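Local coordinates for protein germination-specific N-acetylmuramoyl-L-alanine amidase, Autolysin (Clostridioides difficile, PDB 7RAG) that probably cleaves the amide bond between N-acetylmuramic acid and L-alanine in peptidoglycan as a zinc-dependent amidase, and is found bound to the lipoprotein GerS, at residues I19-G24 and L50-L55. Residues are numbered along the deposited sequence; the frame is centred on the assembly and turned at random.
Sequences IILDAG and LKLREL
Leu21, midway along strand 18-23, carries the whole strand side of this contact: its CD1 touches both Leu52 and Arg53 of helix 41-58, and its CD2 adds a contact with Leu52. The apolar part is a leucine pair whose side chains lie obliquely across one another: CD1 of Leu21 sits 3.9 Å from CG of Leu52, while CD2 of Leu21 and CD2 of Leu52 approach to 4.1 Å. With CG of Leu52 anti to its own N (chi1 -179°), the isobutyl group extends from the helix toward the sheet, and the same side chain also packs on Ile201 and Tyr202 of helix 191-211.

The second part is methyl against helix backbone. Leu21 CD1 rests 3.5 Å from Arg53 N. The same methyl, Leu21 CD1, also meets the side chain at Arg53 CB, 3.9 Å away. Beyond CB the arginine turns away: its chain bends at chi2 (-90°), its side chain also packs on Val63 and Leu65 of strand 62-65, and its NE forms a salt bridge with Glu57 one turn later.

The two segments belong to one beta-alpha-beta unit, in which helix 41-58 packs on the parallel strands 18-23 and 62-65. No hydrogen bond or salt bridge crosses between them. Strand and helix are held here by van der Waals contact among three buried residues, while the charge of Arg53 is paired within its own helix, through NE and Glu57, and takes no part in the contact with the strand.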
# COMPACT_ATOMS: atom_id res chain seq x y z
N ILE B 19 -27.02 -7.26 2.83
CA ILE B 19 -27.28 -6.64 1.54
C ILE B 19 -28.39 -7.40 0.82
O ILE B 19 -28.33 -8.63 0.72
CB ILE B 19 -26.00 -6.61 0.69
CG1 ILE B 19 -24.89 -5.94 1.49
CG2 ILE B 19 -26.23 -5.87 -0.61
CD1 ILE B 19 -23.82 -5.33 0.65
N ILE B 20 -29.39 -6.68 0.33
CA ILE B 20 -30.45 -7.29 -0.47
C ILE B 20 -30.05 -7.18 -1.93
O ILE B 20 -29.83 -6.07 -2.43
CB ILE B 20 -31.82 -6.63 -0.24
CG1 ILE B 20 -32.22 -6.70 1.23
CG2 ILE B 20 -32.87 -7.35 -1.05
CD1 ILE B 20 -33.15 -5.53 1.66
N LEU B 21 -29.96 -8.34 -2.60
CA LEU B 21 -29.80 -8.44 -4.04
C LEU B 21 -31.08 -8.95 -4.68
O LEU B 21 -31.59 -10.01 -4.30
CB LEU B 21 -28.64 -9.36 -4.40
CG LEU B 21 -27.31 -9.08 -3.69
CD1 LEU B 21 -26.25 -10.10 -4.19
CD2 LEU B 21 -26.82 -7.63 -3.84
N ASP B 22 -31.59 -8.20 -5.67
CA ASP B 22 -32.86 -8.45 -6.34
C ASP B 22 -32.59 -8.65 -7.82
O ASP B 22 -32.29 -7.69 -8.54
CB ASP B 22 -33.82 -7.27 -6.11
CG ASP B 22 -35.09 -7.32 -6.99
OD1 ASP B 22 -35.86 -8.32 -6.89
OD2 ASP B 22 -35.34 -6.34 -7.76
N ALA B 23 -32.67 -9.90 -8.28
CA ALA B 23 -32.56 -10.22 -9.70
C ALA B 23 -33.90 -9.89 -10.34
O ALA B 23 -34.87 -10.62 -10.16
CB ALA B 23 -32.20 -11.67 -9.92
N GLY B 24 -33.97 -8.77 -11.04
CA GLY B 24 -35.25 -8.35 -11.56
C GLY B 24 -35.75 -9.33 -12.60
O GLY B 24 -35.06 -9.56 -13.61
N LEU B 50 -26.26 -13.81 -8.79
CA LEU B 50 -25.64 -14.91 -8.06
C LEU B 50 -24.11 -14.79 -8.04
O LEU B 50 -23.48 -15.16 -7.03
CB LEU B 50 -26.09 -16.25 -8.62
CG LEU B 50 -27.57 -16.52 -8.34
CD1 LEU B 50 -28.01 -17.78 -9.01
CD2 LEU B 50 -27.91 -16.56 -6.83
N LYS B 51 -23.51 -14.26 -9.10
CA LYS B 51 -22.08 -13.95 -9.03
C LYS B 51 -21.79 -12.94 -7.93
O LYS B 51 -20.84 -13.11 -7.14
CB LYS B 51 -21.56 -13.41 -10.37
CG LYS B 51 -21.80 -14.31 -11.58
CD LYS B 51 -21.07 -15.61 -11.46
CE LYS B 51 -21.18 -16.44 -12.77
NZ LYS B 51 -20.32 -17.67 -12.73
N LEU B 52 -22.62 -11.89 -7.85
CA LEU B 52 -22.44 -10.82 -6.86
C LEU B 52 -22.68 -11.33 -5.44
O LEU B 52 -21.96 -10.96 -4.51
CB LEU B 52 -23.39 -9.66 -7.19
CG LEU B 52 -23.42 -8.38 -6.34
CD1 LEU B 52 -22.00 -7.85 -6.10
CD2 LEU B 52 -24.29 -7.30 -7.01
N ARG B 53 -23.69 -12.18 -5.27
CA ARG B 53 -23.90 -12.88 -4.01
C ARG B 53 -22.64 -13.61 -3.56
O ARG B 53 -22.26 -13.55 -2.38
CB ARG B 53 -25.08 -13.86 -4.17
CG ARG B 53 -25.49 -14.59 -2.92
CD ARG B 53 -24.73 -15.91 -2.77
NE ARG B 53 -25.38 -16.83 -1.83
CZ ARG B 53 -26.34 -17.67 -2.17
NH1 ARG B 53 -26.76 -17.71 -3.43
NH2 ARG B 53 -26.87 -18.48 -1.25
N GLU B 54 -22.00 -14.35 -4.47
CA GLU B 54 -20.78 -15.05 -4.08
C GLU B 54 -19.67 -14.08 -3.66
O GLU B 54 -19.00 -14.29 -2.64
CB GLU B 54 -20.32 -15.97 -5.21
CG GLU B 54 -21.18 -17.18 -5.32
CD GLU B 54 -20.80 -18.10 -6.46
OE1 GLU B 54 -19.89 -17.73 -7.25
OE2 GLU B 54 -21.44 -19.18 -6.56
N LEU B 55 -19.49 -12.99 -4.42
CA LEU B 55 -18.49 -11.99 -4.05
C LEU B 55 -18.74 -11.46 -2.64
O LEU B 55 -17.83 -11.39 -1.81
CB LEU B 55 -18.46 -10.84 -5.05
CG LEU B 55 -17.83 -11.22 -6.40
CD1 LEU B 55 -18.10 -10.15 -7.45
CD2 LEU B 55 -16.34 -11.48 -6.25